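Local coordinates for EAL domain protein (Vibrio cholerae serotype O1, PDB 6IJ2) that hydrolyses cyclic dinucleotides, c-di-GMP and cGAMP, as a standalone EAL-domain phosphodiesterase, caught here with the linear dinucleotide 5'-pGpG bound, at residues I122-T130 / Y148-D159. The protein carries 1 engineered substitution. Numbering follows the deposited sequence.
Sequences IENIMFEFT and YKSLGFQTAIDD. With CA (calcium ion), chain I; CA (calcium ion), chain L; CA (calcium ion), chain J; CA (calcium ion), chain K.
Strands 125-129 and 154-157 run parallel, their axes 4.4 Å apart at 24°, and five backbone hydrogen bonds, from Q154 N to I125 O through to D158 N to F129 O, zip them together. They are neighbouring strands of the TIM-like EAL barrel, joined by helix 139-151 in a beta-alpha-beta crossover. G152 ends that helix in a Schellman motif. In the next residue, F153, the ring is sandwiched: I122 CG2 sits over the centre of one face, 3.5 Å from the ring centroid, while F127 CE2 presses on the opposite face nearer the rim. F127 thus gives its edge to F153 in a T-shaped pair, planes at 73°, and takes the edge of Y148 on its own face in a second, centroids 5.2 Å apart. On the other side of the sheet, M126 SD rests on A156 CB at 3.9 Å. E128 continues this face to the metal site, where the chain turns at D158. A chi1 of -164°, which sets CG opposite the backbone N, brings the D158 carboxylate to the calcium ions: OD1 bridges two of them, and OD2 joins E128 OE2 on one that E45 and N95 also bind. S93 and K179 hold the other oxygen of E128, OE1, which probably steadies the carboxylate. A phosphate of the bound dinucleotide also ligates these ions. Beside these, a third calcium is chelated by both D159 carboxylate oxygens, OD2 nearer at 2.5 Å, and more loosely by T130 OG1 at 2.8 Å.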
loop_
_atom_site.group_PDB
_atom_site.type_symbol
_atom_site.label_atom_id
_atom_site.label_comp_id
_atom_site.label_asym_id
_atom_site.label_seq_id
_atom_site.Cartn_x
_atom_site.Cartn_y
_atom_site.Cartn_z
ATOM N N ILE A 122 -7.397 -24.183 -17.953
ATOM C CA ILE A 122 -7.160 -22.761 -17.681
ATOM C C ILE A 122 -7.703 -22.384 -16.313
ATOM O O ILE A 122 -7.122 -21.562 -15.594
ATOM C CB ILE A 122 -7.794 -21.910 -18.803
ATOM C CG1 ILE A 122 -7.091 -22.176 -20.137
ATOM C CG2 ILE A 122 -7.778 -20.428 -18.467
ATOM C CD1 ILE A 122 -5.628 -21.834 -20.120
ATOM N N GLU A 123 -8.821 -22.997 -15.928
ATOM C CA GLU A 123 -9.474 -22.699 -14.664
ATOM C C GLU A 123 -8.664 -23.172 -13.462
ATOM O O GLU A 123 -8.931 -22.731 -12.332
ATOM C CB GLU A 123 -10.878 -23.324 -14.664
ATOM C CG GLU A 123 -11.027 -24.587 -15.515
ATOM C CD GLU A 123 -11.109 -24.310 -17.019
ATOM O OE1 GLU A 123 -11.910 -23.451 -17.441
ATOM O OE2 GLU A 123 -10.339 -24.935 -17.772
ATOM N N ASN A 124 -7.683 -24.053 -13.666
ATOM C CA ASN A 124 -6.799 -24.453 -12.581
ATOM C C ASN A 124 -5.485 -23.680 -12.576
ATOM O O ASN A 124 -4.565 -24.050 -11.839
ATOM C CB ASN A 124 -6.510 -25.946 -12.642
ATOM C CG ASN A 124 -7.715 -26.788 -12.266
ATOM O OD1 ASN A 124 -8.793 -26.268 -11.982
ATOM N ND2 ASN A 124 -7.536 -28.094 -12.272
ATOM N N ILE A 125 -5.369 -22.630 -13.386
ATOM C CA ILE A 125 -4.189 -21.769 -13.400
ATOM C C ILE A 125 -4.556 -20.435 -12.759
ATOM O O ILE A 125 -5.538 -19.795 -13.155
ATOM C CB ILE A 125 -3.646 -21.581 -14.829
ATOM C CG1 ILE A 125 -3.173 -22.920 -15.401
ATOM C CG2 ILE A 125 -2.498 -20.556 -14.849
ATOM C CD1 ILE A 125 -2.823 -22.864 -16.883
ATOM N N MET A 126 -3.778 -20.026 -11.760
ATOM C CA MET A 126 -3.977 -18.755 -11.057
ATOM C C MET A 126 -2.766 -17.878 -11.303
ATOM O O MET A 126 -1.633 -18.349 -11.200
ATOM C CB MET A 126 -4.177 -18.945 -9.559
ATOM C CG MET A 126 -4.374 -17.621 -8.808
ATOM S SD MET A 126 -5.088 -17.763 -7.162
ATOM C CE MET A 126 -3.734 -18.439 -6.208
ATOM N N PHE A 127 -3.002 -16.613 -11.643
ATOM C CA PHE A 127 -1.916 -15.663 -11.839
ATOM C C PHE A 127 -1.871 -14.707 -10.660
ATOM O O PHE A 127 -2.895 -14.129 -10.287
ATOM C CB PHE A 127 -2.077 -14.901 -13.155
ATOM C CG PHE A 127 -1.611 -15.686 -14.350
ATOM C CD1 PHE A 127 -0.257 -15.791 -14.626
ATOM C CD2 PHE A 127 -2.513 -16.350 -15.172
ATOM C CE1 PHE A 127 0.183 -16.533 -15.703
ATOM C CE2 PHE A 127 -2.074 -17.082 -16.259
ATOM C CZ PHE A 127 -0.735 -17.183 -16.520
ATOM N N GLU A 128 -0.687 -14.554 -10.075
ATOM C CA GLU A 128 -0.477 -13.647 -8.948
ATOM C C GLU A 128 0.111 -12.340 -9.450
ATOM O O GLU A 128 1.131 -12.339 -10.150
ATOM C CB GLU A 128 0.444 -14.276 -7.902
ATOM C CG GLU A 128 -0.014 -15.662 -7.495
ATOM C CD GLU A 128 0.795 -16.242 -6.361
ATOM O OE1 GLU A 128 0.459 -17.356 -5.921
ATOM O OE2 GLU A 128 1.759 -15.582 -5.906
ATOM N N PHE A 129 -0.521 -11.233 -9.073
ATOM C CA PHE A 129 -0.228 -9.927 -9.650
ATOM C C PHE A 129 0.529 -9.077 -8.637
ATOM O O PHE A 129 0.058 -8.877 -7.510
ATOM C CB PHE A 129 -1.517 -9.232 -10.094
ATOM C CG PHE A 129 -2.085 -9.779 -11.378
ATOM C CD1 PHE A 129 -2.904 -10.895 -11.363
ATOM C CD2 PHE A 129 -1.811 -9.170 -12.592
ATOM C CE1 PHE A 129 -3.435 -11.411 -12.535
ATOM C CE2 PHE A 129 -2.335 -9.679 -13.774
ATOM C CZ PHE A 129 -3.149 -10.804 -13.745
ATOM N N THR A 130 1.705 -8.608 -9.042
ATOM C CA THR A 130 2.505 -7.639 -8.311
ATOM C C THR A 130 2.697 -6.415 -9.194
ATOM O O THR A 130 2.967 -6.542 -10.393
ATOM C CB THR A 130 3.885 -8.202 -7.923
ATOM O OG1 THR A 130 3.733 -9.384 -7.127
ATOM C CG2 THR A 130 4.675 -7.167 -7.128
ATOM N N TYR A 148 -7.883 -11.648 -17.969
ATOM C CA TYR A 148 -7.540 -13.002 -17.553
ATOM C C TYR A 148 -8.735 -13.703 -16.922
ATOM O O TYR A 148 -8.972 -14.892 -17.180
ATOM C CB TYR A 148 -6.354 -12.969 -16.588
ATOM C CG TYR A 148 -5.017 -12.833 -17.281
ATOM C CD1 TYR A 148 -4.906 -12.170 -18.495
ATOM C CD2 TYR A 148 -3.871 -13.393 -16.736
ATOM C CE1 TYR A 148 -3.684 -12.048 -19.134
ATOM C CE2 TYR A 148 -2.648 -13.283 -17.372
ATOM C CZ TYR A 148 -2.558 -12.607 -18.569
ATOM O OH TYR A 148 -1.342 -12.496 -19.205
ATOM N N LYS A 149 -9.499 -12.982 -16.095
ATOM C CA LYS A 149 -10.742 -13.528 -15.558
ATOM C C LYS A 149 -11.678 -13.967 -16.678
ATOM O O LYS A 149 -12.290 -15.039 -16.600
ATOM C CB LYS A 149 -11.433 -12.498 -14.664
ATOM C CG LYS A 149 -10.712 -12.204 -13.362
ATOM C CD LYS A 149 -11.547 -11.289 -12.480
ATOM C CE LYS A 149 -11.411 -11.666 -11.022
ATOM N NZ LYS A 149 -12.589 -11.205 -10.231
ATOM N N SER A 150 -11.781 -13.158 -17.741
ATOM C CA SER A 150 -12.688 -13.481 -18.839
ATOM C C SER A 150 -12.248 -14.733 -19.587
ATOM O O SER A 150 -13.094 -15.468 -20.113
ATOM C CB SER A 150 -12.793 -12.297 -19.803
ATOM O OG SER A 150 -11.591 -12.104 -20.530
ATOM N N LEU A 151 -10.943 -14.993 -19.651
ATOM C CA LEU A 151 -10.464 -16.207 -20.293
ATOM C C LEU A 151 -10.625 -17.444 -19.420
ATOM O O LEU A 151 -10.457 -18.558 -19.926
ATOM C CB LEU A 151 -8.996 -16.057 -20.688
ATOM C CG LEU A 151 -8.676 -15.004 -21.745
ATOM C CD1 LEU A 151 -7.224 -15.111 -22.166
ATOM C CD2 LEU A 151 -9.595 -15.147 -22.942
ATOM N N GLY A 152 -10.933 -17.282 -18.132
ATOM C CA GLY A 152 -11.120 -18.403 -17.231
ATOM C C GLY A 152 -10.051 -18.568 -16.171
ATOM O O GLY A 152 -10.205 -19.424 -15.293
ATOM N N PHE A 153 -8.984 -17.775 -16.214
ATOM C CA PHE A 153 -7.933 -17.862 -15.206
ATOM C C PHE A 153 -8.438 -17.422 -13.838
ATOM O O PHE A 153 -9.325 -16.573 -13.723
ATOM C CB PHE A 153 -6.738 -16.990 -15.603
ATOM C CG PHE A 153 -6.006 -17.501 -16.797
ATOM C CD1 PHE A 153 -5.215 -18.636 -16.702
ATOM C CD2 PHE A 153 -6.120 -16.869 -18.025
ATOM C CE1 PHE A 153 -4.542 -19.129 -17.805
ATOM C CE2 PHE A 153 -5.454 -17.368 -19.141
ATOM C CZ PHE A 153 -4.661 -18.492 -19.030
ATOM N N GLN A 154 -7.868 -18.019 -12.793
ATOM C CA GLN A 154 -7.983 -17.461 -11.457
ATOM C C GLN A 154 -6.940 -16.355 -11.294
ATOM O O GLN A 154 -5.906 -16.356 -11.967
ATOM C CB GLN A 154 -7.788 -18.551 -10.400
ATOM C CG GLN A 154 -8.923 -19.577 -10.354
ATOM C CD GLN A 154 -10.204 -18.988 -9.784
ATOM O OE1 GLN A 154 -10.230 -18.520 -8.646
ATOM N NE2 GLN A 154 -11.262 -18.993 -10.580
ATOM N N THR A 155 -7.244 -15.379 -10.441
ATOM C CA THR A 155 -6.363 -14.233 -10.216
ATOM C C THR A 155 -6.193 -13.969 -8.732
ATOM O O THR A 155 -7.103 -14.213 -7.930
ATOM C CB THR A 155 -6.895 -12.956 -10.881
ATOM O OG1 THR A 155 -8.131 -12.579 -10.259
ATOM C CG2 THR A 155 -7.126 -13.204 -12.381
ATOM N N ALA A 156 -5.032 -13.400 -8.385
ATOM C CA ALA A 156 -4.712 -13.047 -7.008
ATOM C C ALA A 156 -3.892 -11.771 -6.960
ATOM O O ALA A 156 -3.028 -11.551 -7.817
ATOM C CB ALA A 156 -3.920 -14.154 -6.298
ATOM N N ILE A 157 -4.145 -10.953 -5.939
ATOM C CA ILE A 157 -3.206 -9.900 -5.551
ATOM C C ILE A 157 -2.133 -10.540 -4.677
ATOM O O ILE A 157 -2.438 -11.157 -3.657
ATOM C CB ILE A 157 -3.925 -8.756 -4.819
ATOM C CG1 ILE A 157 -4.885 -8.060 -5.788
ATOM C CG2 ILE A 157 -2.921 -7.763 -4.247
ATOM C CD1 ILE A 157 -5.681 -6.970 -5.164
ATOM N N ASP A 158 -0.878 -10.430 -5.100
ATOM C CA ASP A 158 0.208 -11.181 -4.468
ATOM C C ASP A 158 0.661 -10.554 -3.148
ATOM O O ASP A 158 0.926 -11.259 -2.165
ATOM C CB ASP A 158 1.370 -11.266 -5.462
ATOM C CG ASP A 158 2.405 -12.330 -5.112
ATOM O OD1 ASP A 158 2.341 -12.953 -4.035
ATOM O OD2 ASP A 158 3.280 -12.561 -5.963
ATOM N N ASP A 159 0.761 -9.242 -3.087
ATOM C CA ASP A 159 1.551 -8.683 -2.007
ATOM C C ASP A 159 0.728 -7.698 -1.216
ATOM O O ASP A 159 1.135 -6.559 -1.018
ATOM C CB ASP A 159 2.818 -8.013 -2.550
ATOM C CG ASP A 159 3.699 -8.965 -3.374
ATOM O OD1 ASP A 159 3.534 -10.203 -3.286
ATOM O OD2 ASP A 159 4.581 -8.460 -4.108
HETATM CA CA CA I . 3.100 -12.217 -1.951
HETATM CA CA CA L . 5.508 -10.437 -5.262
HETATM CA CA CA J . 3.820 -14.833 -5.302
HETATM CA CA CA K . 1.279 -4.352 -2.027
HETATM O O HOH W 1 3.691 -11.623 -8.523
HETATM O O HOH W 2 0.373 -7.098 -5.304
HETATM O O HOH W 3 4.117 -10.525 -0.707
HETATM O O HOH W 4 3.642 -15.729 -3.171
HETATM O O HOH W 5 2.890 -4.493 -3.948
HETATM O O HOH W 6 -0.484 -4.876 -3.541
HETATM O O HOH W 7 7.220 -10.575 -6.924
#